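Local coordinates for putative NADP oxidoreductase BF3122 (Bacteroides fragilis, PDB 3D1L), which is a putative NADP oxidoreductase that probably binds a dinucleotide cofactor in its Rossmann-type domain, its substrate and reaction being unestablished, at residues B[13-18]-B[34-39]; B[38-43]-B[57-62]; B[96-101]-B[112-117]. All blocks are in the same frame, centred on the assembly; numbering follows the deposited sequence. Where two conformers were deposited one is given.

Interaction 1 (B[13-18]-B[34-39])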
loop_
_atom_site.group_PDB
_atom_site.type_symbol
_atom_site.label_atom_id
_atom_site.label_comp_id
_atom_site.label_asym_id
_atom_site.label_seq_id
_atom_site.Cartn_x
_atom_site.Cartn_y
_atom_site.Cartn_z
ATOM N N ILE B 13 1.172 -34.348 8.273
ATOM C CA ILE B 13 0.177 -33.388 7.804
ATOM C C ILE B 13 -0.064 -33.550 6.294
ATOM O O ILE B 13 0.890 -33.685 5.534
ATOM C CB ILE B 13 0.647 -31.929 8.111
ATOM C CG1 ILE B 13 0.958 -31.766 9.620
ATOM C CG2 ILE B 13 -0.366 -30.912 7.588
ATOM C CD1 ILE B 13 1.598 -30.452 10.004
ATOM N N VAL B 14 -1.335 -33.520 5.880
ATOM C CA VAL B 14 -1.718 -33.426 4.440
ATOM C C VAL B 14 -2.389 -32.067 4.152
ATOM O O VAL B 14 -3.204 -31.570 4.957
ATOM C CB VAL B 14 -2.629 -34.603 4.039
ATOM C CG1 VAL B 14 -3.197 -34.446 2.610
ATOM C CG2 VAL B 14 -1.876 -35.944 4.181
ATOM N N LEU B 15 -2.020 -31.445 3.028
ATOM C CA LEU B 15 -2.706 -30.228 2.588
ATOM C C LEU B 15 -3.608 -30.553 1.444
ATOM O O LEU B 15 -3.156 -31.133 0.444
ATOM C CB LEU B 15 -1.713 -29.139 2.165
ATOM C CG LEU B 15 -0.444 -28.838 2.988
ATOM C CD1 LEU B 15 -0.007 -27.489 2.512
ATOM C CD2 LEU B 15 -0.643 -28.762 4.477
ATOM N N ILE B 16 -4.887 -30.193 1.587
ATOM C CA ILE B 16 -5.878 -30.355 0.535
ATOM C C ILE B 16 -6.111 -28.940 0.022
ATOM O O ILE B 16 -6.862 -28.144 0.633
ATOM C CB ILE B 16 -7.215 -31.027 1.026
ATOM C CG1 ILE B 16 -7.010 -32.406 1.705
ATOM C CG2 ILE B 16 -8.193 -31.158 -0.101
ATOM C CD1 ILE B 16 -6.283 -33.464 0.886
ATOM N N GLY B 17 -5.442 -28.609 -1.075
ATOM C CA GLY B 17 -5.435 -27.235 -1.564
ATOM C C GLY B 17 -4.033 -26.641 -1.432
ATOM O O GLY B 17 -3.360 -26.828 -0.408
ATOM N N ALA B 18 -3.591 -25.924 -2.465
ATOM C CA ALA B 18 -2.203 -25.486 -2.554
ATOM C C ALA B 18 -2.101 -24.008 -2.966
ATOM O O ALA B 18 -1.106 -23.622 -3.578
ATOM C CB ALA B 18 -1.436 -26.373 -3.539
ATOM N N PHE B 34 7.937 -29.615 10.852
ATOM C CA PHE B 34 6.775 -30.502 10.666
ATOM C C PHE B 34 6.906 -31.309 9.386
ATOM O O PHE B 34 7.619 -30.915 8.461
ATOM C CB PHE B 34 5.448 -29.734 10.636
ATOM C CG PHE B 34 4.974 -29.284 11.987
ATOM C CD1 PHE B 34 5.410 -28.081 12.525
ATOM C CD2 PHE B 34 4.084 -30.075 12.720
ATOM C CE1 PHE B 34 4.985 -27.675 13.787
ATOM C CE2 PHE B 34 3.650 -29.682 13.978
ATOM C CZ PHE B 34 4.101 -28.478 14.515
ATOM N N ARG B 35 6.205 -32.437 9.353
ATOM C CA ARG B 35 6.234 -33.368 8.246
ATOM C C ARG B 35 4.978 -33.226 7.378
ATOM O O ARG B 35 3.886 -33.631 7.760
ATOM C CB ARG B 35 6.373 -34.794 8.777
ATOM C CG ARG B 35 6.496 -35.859 7.701
ATOM C CD ARG B 35 7.039 -37.167 8.312
ATOM N NE ARG B 35 6.415 -38.369 7.741
ATOM C CZ ARG B 35 5.692 -39.260 8.430
ATOM N NH1 ARG B 35 5.489 -39.117 9.738
ATOM N NH2 ARG B 35 5.171 -40.312 7.808
ATOM N N ILE B 36 5.156 -32.627 6.212
ATOM C CA ILE B 36 4.085 -32.524 5.238
ATOM C C ILE B 36 4.250 -33.710 4.303
ATOM O O ILE B 36 5.203 -33.755 3.526
ATOM C CB ILE B 36 4.131 -31.147 4.501
ATOM C CG1 ILE B 36 3.839 -30.031 5.515
ATOM C CG2 ILE B 36 3.100 -31.097 3.406
ATOM C CD1 ILE B 36 4.848 -28.975 5.509
ATOM N N VAL B 37 3.337 -34.677 4.383
ATOM C CA VAL B 37 3.548 -35.915 3.642
ATOM C C VAL B 37 3.173 -35.778 2.173
ATOM O O VAL B 37 3.857 -36.351 1.307
ATOM C CB VAL B 37 2.906 -37.165 4.320
ATOM C CG1 VAL B 37 3.407 -37.289 5.762
ATOM C CG2 VAL B 37 1.408 -37.088 4.300
ATOM N N GLN B 38 2.107 -35.017 1.893
ATOM C CA GLN B 38 1.722 -34.729 0.524
ATOM C C GLN B 38 0.756 -33.578 0.409
ATOM O O GLN B 38 0.120 -33.150 1.376
ATOM C CB GLN B 38 1.145 -35.952 -0.203
ATOM C CG GLN B 38 -0.232 -36.279 0.211
ATOM C CD GLN B 38 -1.029 -37.064 -0.791
ATOM O OE1 GLN B 38 -2.225 -37.147 -0.640
ATOM N NE2 GLN B 38 -0.392 -37.662 -1.789
ATOM N N VAL B 39 0.664 -33.083 -0.814
ATOM C CA VAL B 39 -0.134 -31.931 -1.151
ATOM C C VAL B 39 -1.092 -32.398 -2.229
ATOM O O VAL B 39 -0.682 -33.064 -3.179
ATOM C CB VAL B 39 0.799 -30.814 -1.736
ATOM C CG1 VAL B 39 0.001 -29.653 -2.374
ATOM C CG2 VAL B 39 1.777 -30.306 -0.665
#

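Interaction 2 (B[38-43]-B[57-62])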
loop_
_atom_site.group_PDB
_atom_site.type_symbol
_atom_site.label_atom_id
_atom_site.label_comp_id
_atom_site.label_asym_id
_atom_site.label_seq_id
_atom_site.Cartn_x
_atom_site.Cartn_y
_atom_site.Cartn_z
ATOM N N GLN B 38 2.107 -35.017 1.893
ATOM C CA GLN B 38 1.722 -34.729 0.524
ATOM C C GLN B 38 0.756 -33.578 0.409
ATOM O O GLN B 38 0.120 -33.150 1.376
ATOM C CB GLN B 38 1.145 -35.952 -0.203
ATOM C CG GLN B 38 -0.232 -36.279 0.211
ATOM C CD GLN B 38 -1.029 -37.064 -0.791
ATOM O OE1 GLN B 38 -2.225 -37.147 -0.640
ATOM N NE2 GLN B 38 -0.392 -37.662 -1.789
ATOM N N VAL B 39 0.664 -33.083 -0.814
ATOM C CA VAL B 39 -0.134 -31.931 -1.151
ATOM C C VAL B 39 -1.092 -32.398 -2.229
ATOM O O VAL B 39 -0.682 -33.064 -3.179
ATOM C CB VAL B 39 0.799 -30.814 -1.736
ATOM C CG1 VAL B 39 0.001 -29.653 -2.374
ATOM C CG2 VAL B 39 1.777 -30.306 -0.665
ATOM N N TYR B 40 -2.366 -32.027 -2.081
ATOM C CA TYR B 40 -3.356 -32.194 -3.126
ATOM C C TYR B 40 -3.708 -30.822 -3.716
ATOM O O TYR B 40 -3.854 -29.832 -2.984
ATOM C CB TYR B 40 -4.630 -32.867 -2.589
ATOM C CG TYR B 40 -5.793 -32.627 -3.507
ATOM C CD1 TYR B 40 -6.055 -33.500 -4.571
ATOM C CD2 TYR B 40 -6.592 -31.482 -3.364
ATOM C CE1 TYR B 40 -7.097 -33.266 -5.437
ATOM C CE2 TYR B 40 -7.632 -31.223 -4.244
ATOM C CZ TYR B 40 -7.872 -32.121 -5.277
ATOM O OH TYR B 40 -8.909 -31.887 -6.137
ATOM N N SER B 41 -3.860 -30.759 -5.039
ATOM C CA SER B 41 -4.424 -29.573 -5.679
ATOM C C SER B 41 -5.174 -30.022 -6.893
ATOM O O SER B 41 -4.885 -31.093 -7.421
ATOM C CB SER B 41 -3.316 -28.605 -6.091
ATOM O OG SER B 41 -3.846 -27.420 -6.645
ATOM N N ARG B 42 -6.129 -29.206 -7.340
ATOM C CA ARG B 42 -6.865 -29.531 -8.554
ATOM C C ARG B 42 -5.972 -29.481 -9.808
ATOM O O ARG B 42 -6.175 -30.262 -10.741
ATOM C CB ARG B 42 -8.154 -28.685 -8.662
ATOM C CG ARG B 42 -9.292 -29.299 -7.834
ATOM C CD ARG B 42 -10.350 -28.314 -7.276
ATOM N NE ARG B 42 -9.808 -27.282 -6.390
ATOM C CZ ARG B 42 -9.807 -25.978 -6.671
ATOM N NH1 ARG B 42 -10.334 -25.522 -7.809
ATOM N NH2 ARG B 42 -9.284 -25.118 -5.805
ATOM N N THR B 43 -4.963 -28.610 -9.814
ATOM C CA THR B 43 -4.055 -28.520 -10.969
ATOM C C THR B 43 -2.632 -29.003 -10.660
ATOM O O THR B 43 -2.065 -28.665 -9.632
ATOM C CB THR B 43 -4.011 -27.093 -11.580
ATOM O OG1 THR B 43 -3.596 -26.160 -10.577
ATOM C CG2 THR B 43 -5.405 -26.674 -12.100
ATOM N N GLU B 57 5.109 -35.468 -1.333
ATOM C CA GLU B 57 4.444 -36.100 -2.488
ATOM C C GLU B 57 3.301 -35.202 -2.914
ATOM O O GLU B 57 2.907 -34.324 -2.164
ATOM C CB GLU B 57 3.851 -37.467 -2.111
ATOM C CG GLU B 57 4.853 -38.512 -1.653
ATOM C CD GLU B 57 4.246 -39.914 -1.589
ATOM O OE1 GLU B 57 3.010 -40.048 -1.368
ATOM O OE2 GLU B 57 5.005 -40.893 -1.772
ATOM N N TYR B 58 2.769 -35.386 -4.122
ATOM C CA TYR B 58 1.550 -34.667 -4.474
ATOM C C TYR B 58 0.599 -35.503 -5.290
ATOM O O TYR B 58 0.987 -36.479 -5.933
ATOM C CB TYR B 58 1.838 -33.330 -5.188
ATOM C CG TYR B 58 2.241 -33.457 -6.638
ATOM C CD1 TYR B 58 1.278 -33.501 -7.657
ATOM C CD2 TYR B 58 3.574 -33.514 -6.993
ATOM C CE1 TYR B 58 1.637 -33.598 -8.972
ATOM C CE2 TYR B 58 3.960 -33.629 -8.330
ATOM C CZ TYR B 58 2.990 -33.669 -9.310
ATOM O OH TYR B 58 3.373 -33.766 -10.626
ATOM N N THR B 59 -0.665 -35.104 -5.275
ATOM C CA THR B 59 -1.633 -35.724 -6.170
ATOM C C THR B 59 -2.622 -34.649 -6.646
ATOM O O THR B 59 -2.764 -33.602 -5.996
ATOM C CB THR B 59 -2.365 -36.917 -5.485
ATOM O OG1 THR B 59 -3.184 -37.589 -6.448
ATOM C CG2 THR B 59 -3.262 -36.405 -4.348
ATOM N N THR B 60 -3.281 -34.906 -7.775
ATOM C CA THR B 60 -4.421 -34.084 -8.204
ATOM C C THR B 60 -5.700 -34.917 -8.171
ATOM O O THR B 60 -6.726 -34.519 -8.722
ATOM C CB THR B 60 -4.256 -33.539 -9.640
ATOM O OG1 THR B 60 -4.114 -34.641 -10.534
ATOM C CG2 THR B 60 -3.045 -32.654 -9.761
ATOM N N ASP B 61 -5.615 -36.082 -7.530
ATOM C CA ASP B 61 -6.728 -37.011 -7.456
ATOM C C ASP B 61 -6.946 -37.330 -6.007
ATOM O O ASP B 61 -6.056 -37.901 -5.365
ATOM C CB ASP B 61 -6.389 -38.290 -8.234
ATOM C CG ASP B 61 -7.521 -39.322 -8.239
ATOM O OD1 ASP B 61 -8.520 -39.170 -7.514
ATOM O OD2 ASP B 61 -7.404 -40.314 -8.983
ATOM N N LEU B 62 -8.123 -36.973 -5.491
ATOM C CA LEU B 62 -8.462 -37.227 -4.080
ATOM C C LEU B 62 -8.417 -38.708 -3.707
ATOM O O LEU B 62 -8.185 -39.060 -2.553
ATOM C CB LEU B 62 -9.839 -36.661 -3.740
ATOM C CG LEU B 62 -9.904 -35.132 -3.796
ATOM C CD1 LEU B 62 -11.330 -34.616 -3.798
ATOM C CD2 LEU B 62 -9.090 -34.535 -2.644
#

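Interaction 3 (B[96-101]-B[112-117])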
loop_
_atom_site.group_PDB
_atom_site.type_symbol
_atom_site.label_atom_id
_atom_site.label_comp_id
_atom_site.label_asym_id
_atom_site.label_seq_id
_atom_site.Cartn_x
_atom_site.Cartn_y
_atom_site.Cartn_z
ATOM N N ALA B 96 -7.802 -38.746 13.135
ATOM C CA ALA B 96 -7.375 -37.680 12.206
ATOM C C ALA B 96 -8.211 -36.421 12.417
ATOM O O ALA B 96 -9.411 -36.497 12.685
ATOM C CB ALA B 96 -7.471 -38.137 10.768
ATOM N N LEU B 97 -7.568 -35.268 12.327
ATOM C CA LEU B 97 -8.269 -34.005 12.489
ATOM C C LEU B 97 -8.449 -33.335 11.125
ATOM O O LEU B 97 -7.458 -33.134 10.405
ATOM C CB LEU B 97 -7.467 -33.153 13.493
ATOM C CG LEU B 97 -7.855 -31.812 14.107
ATOM C CD1 LEU B 97 -9.345 -31.673 14.324
ATOM C CD2 LEU B 97 -7.094 -31.554 15.437
HETATM N N MSE B 98 -9.693 -33.050 10.731
HETATM C CA MSE B 98 -9.928 -32.244 9.499
HETATM C C MSE B 98 -10.230 -30.818 9.866
HETATM O O MSE B 98 -11.192 -30.534 10.599
HETATM C CB MSE B 98 -11.066 -32.717 8.575
HETATM C CG MSE B 98 -11.703 -34.030 8.852
HETATM SE SE MSE B 98 -10.494 -35.519 8.856
HETATM C CE MSE B 98 -9.780 -35.227 7.088
ATOM N N VAL B 99 -9.408 -29.923 9.348
ATOM C CA VAL B 99 -9.609 -28.497 9.542
ATOM C C VAL B 99 -9.691 -27.774 8.207
ATOM O O VAL B 99 -9.137 -28.219 7.198
ATOM C CB VAL B 99 -8.505 -27.864 10.457
ATOM C CG1 VAL B 99 -8.408 -28.620 11.779
ATOM C CG2 VAL B 99 -7.140 -27.804 9.755
ATOM N N HIS B 100 -10.418 -26.666 8.193
ATOM C CA HIS B 100 -10.331 -25.763 7.059
ATOM C C HIS B 100 -9.738 -24.444 7.506
ATOM O O HIS B 100 -9.569 -24.211 8.698
ATOM C CB HIS B 100 -11.662 -25.610 6.350
ATOM C CG HIS B 100 -12.701 -24.909 7.149
ATOM N ND1 HIS B 100 -12.681 -23.543 7.360
ATOM C CD2 HIS B 100 -13.812 -25.371 7.772
ATOM C CE1 HIS B 100 -13.742 -23.195 8.069
ATOM N NE2 HIS B 100 -14.440 -24.284 8.336
ATOM N N THR B 101 -9.395 -23.606 6.542
ATOM C CA THR B 101 -8.660 -22.377 6.802
ATOM C C THR B 101 -9.448 -21.121 6.426
ATOM O O THR B 101 -8.863 -20.037 6.246
ATOM C CB THR B 101 -7.368 -22.382 6.009
ATOM O OG1 THR B 101 -7.671 -22.640 4.639
ATOM C CG2 THR B 101 -6.447 -23.490 6.501
ATOM N N GLY B 112 -20.937 -34.266 11.806
ATOM C CA GLY B 112 -21.640 -35.409 11.235
ATOM C C GLY B 112 -20.796 -36.143 10.203
ATOM O O GLY B 112 -21.054 -37.313 9.911
ATOM N N HIS B 113 -19.780 -35.468 9.653
ATOM C CA HIS B 113 -18.906 -36.078 8.638
ATOM C C HIS B 113 -17.666 -36.754 9.213
ATOM O O HIS B 113 -17.252 -37.805 8.721
ATOM C CB HIS B 113 -18.525 -35.053 7.564
ATOM C CG HIS B 113 -19.694 -34.562 6.767
ATOM N ND1 HIS B 113 -20.142 -33.260 6.822
ATOM C CD2 HIS B 113 -20.519 -35.206 5.909
ATOM C CE1 HIS B 113 -21.196 -33.120 6.035
ATOM N NE2 HIS B 113 -21.441 -34.288 5.464
ATOM N N VAL B 114 -17.066 -36.147 10.235
ATOM C CA VAL B 114 -15.886 -36.713 10.904
ATOM C C VAL B 114 -15.924 -36.498 12.406
ATOM O O VAL B 114 -16.510 -35.530 12.888
ATOM C CB VAL B 114 -14.535 -36.128 10.372
ATOM C CG1 VAL B 114 -14.142 -36.784 9.047
ATOM C CG2 VAL B 114 -14.583 -34.619 10.267
ATOM N N PRO B 115 -15.337 -37.427 13.161
ATOM C CA PRO B 115 -15.322 -37.235 14.608
ATOM C C PRO B 115 -14.441 -36.087 15.136
ATOM O O PRO B 115 -14.740 -35.576 16.194
ATOM C CB PRO B 115 -14.840 -38.587 15.148
ATOM C CG PRO B 115 -14.163 -39.253 13.987
ATOM C CD PRO B 115 -14.790 -38.741 12.749
ATOM N N HIS B 116 -13.360 -35.724 14.439
ATOM C CA HIS B 116 -12.467 -34.671 14.912
ATOM C C HIS B 116 -12.268 -33.658 13.776
ATOM O O HIS B 116 -11.925 -34.020 12.626
ATOM C CB HIS B 116 -11.139 -35.236 15.432
ATOM C CG HIS B 116 -11.305 -36.329 16.442
ATOM N ND1 HIS B 116 -11.360 -36.088 17.799
ATOM C CD2 HIS B 116 -11.490 -37.667 16.290
ATOM C CE1 HIS B 116 -11.546 -37.231 18.438
ATOM N NE2 HIS B 116 -11.616 -38.204 17.547
ATOM N N TYR B 117 -12.513 -32.388 14.103
ATOM C CA TYR B 117 -12.570 -31.347 13.088
ATOM C C TYR B 117 -12.423 -29.971 13.742
ATOM O O TYR B 117 -12.529 -29.852 14.966
ATOM C CB TYR B 117 -13.862 -31.446 12.282
ATOM C CG TYR B 117 -15.131 -31.287 13.083
ATOM C CD1 TYR B 117 -15.641 -30.018 13.370
ATOM C CD2 TYR B 117 -15.843 -32.402 13.523
ATOM C CE1 TYR B 117 -16.810 -29.859 14.110
ATOM C CE2 TYR B 117 -17.034 -32.268 14.254
ATOM C CZ TYR B 117 -17.503 -30.992 14.545
ATOM O OH TYR B 117 -18.666 -30.831 15.261
#

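Interaction 1 (B[13-18]-B[34-39])
The carbonyl oxygen of Ile13 is gripped twice by the neighbouring strand: Val37 N donates a hydrogen bond to Ile13 O at 2.9 Å, and the CA-H of Ile36 closes on the same oxygen at 3.4 Å. This parallel pairing joins the two strands of the first Rossmann-type beta-alpha-beta unit, with helix 20-31 as the crossover between them. Two more backbone bonds continue it, from Ile13 N to Arg35 O and from Leu15 N to Gln38 O, the latter longer at 3.2 Å. The second strand spends one residue more than the first: Ile13 lies beside Ile36 and Leu15 beside Val39, so two steps on one side are matched by three on the other. Val37, with helix-like backbone angles (-80°/-37°), takes up the surplus as a beta bulge.

Ile13 has CG1 anti to its carbonyl carbon, beside the backbone N (chi1 -55°), and its terminal CD1 meets Phe34 at CD2, 3.7 Å away, the two side chains crossing obliquely. The Leu15 and Ile36 side chains lie on the same face of the sheet as Ile13 and pack on helix 20-31, Leu15 against Ala26 and Ile36 against Leu29. Gln38 points to the other face, where its OE1 is hydrogen-bonded by Asn66 N.

Beyond the first strand, Gly17 has a positive phi and belongs to a sequence pattern consistent with the GxGxxA turn of dinucleotide-binding folds. Ala18 follows it, its CB 3.8 Å from CG1 of Val39, and Leu50 of helix 44-53 packs against both side chains. At the bulge the fit is tight: Val37 CG2, set between its own backbone N and carbonyl carbon, comes to 3.5 Å from Val14 CG2.

Interaction 2 (B[38-43]-B[57-62])
A methyl group sits almost squarely on an aromatic face here: Leu62 CD2 lies 3.6 Å from the centroid of the Tyr40 ring, only 8° off the ring normal, in a CH-pi contact. With CG anti to the backbone N (chi1 161°) and the ring turned by chi2 near 89°, one face of Tyr40 meets the methyl. Asp61 N approaches the edge of the same ring, 3.8 Å from Tyr40 CE1, so the turn after strand 57-59 borders the ring too. That turn is an ST turn, in which Thr59 OG1 accepts a hydrogen bond from Asp61 N; the same hydroxyl is also hydrogen-bonded to Glu64 OE1. Helix 78-89 adds Leu84 against both Tyr40 and Leu62.

The pairing behind this cluster closes the second beta-alpha-beta unit of the Rossmann-type domain, helix 44-53 linking strand 35-40 to the edge strand, 57-59. Glu57 O accepts from Val39 N at 2.9 Å. Thr59 uses both its backbone groups, its N donating to Val39 O and its O receiving Ser41 N at 3.2 Å. On the side of Gln38, the CB atoms of Gln38 and Glu57 come within 3.6 Å. Tyr58 lies on the other face, where its OH is hydrogen-bonded to Glu44 OE2. Past the strand ends, Thr60 CA directs its hydrogen at Ser41 O, 3.1 Å away, while Thr60 CG2 lies 3.4 Å from that oxygen.

Interaction 3 (B[96-101]-B[112-117])
Met98, present as selenomethionine, lays its CG against the CG2 methyl of Val114 at 3.3 Å, tighter than ordinary van der Waals contact, and the two side chains cross at about a right angle. As modelled, CG of Met98 nearly eclipses the backbone N (chi1 -9°), an unusual torsion that, like the short contact, is to be read with caution. The chain then bends at chi2 and chi3, and SE lies 3.9 Å from Val114 CG1.

Leu97 reaches across differently. Its chi1 of -173° places CG anti to the backbone N, and from there the CD1 branch touches the main chain of the partner, 3.3 Å from Tyr117 N. His116 CB lies against Ala96 O, while its ring nitrogen ND1 is hydrogen-bonded to Asp148 OD2 of helix 146-157, which is consistent with a proton on ND1 and could help to stabilise a positive ring.

Strand 97-100 here begins its parallel pairing with strand 117-122 of the same sheet. Met98 N bonds to His116 O at 3.1 Å, and Met98 O meets the CA-H of Tyr117. Between the two segments, then, the contact is held by one backbone hydrogen bond and apolar packing, with the polar end of His116 engaged elsewhere.

Overall arrangement
All three contacts belong to one mixed sheet; interaction 2 starts on the strand where interaction 1 ends, and interaction 3 comes later in the chain. Interactions 1 and 2 share strand 35-40, with centres 9 Å apart, and together carry the sheet outward from strand 12-16 to one of its two edge strands, 57-59. They also touch directly: Gly17 N and Tyr40 O lie 2.8 Å apart, a probable hydrogen bond that ties the glycine turn to the second strand. Interaction 3 lies beyond strand 71-74, on the far side of it from strand 12-16, about 15 Å from interaction 1 and 19 Å from interaction 2, centre to centre, without touching either. The set thus spans the parallel part of a Rossmann-type domain, as suits a putative NADP oxidoreductase.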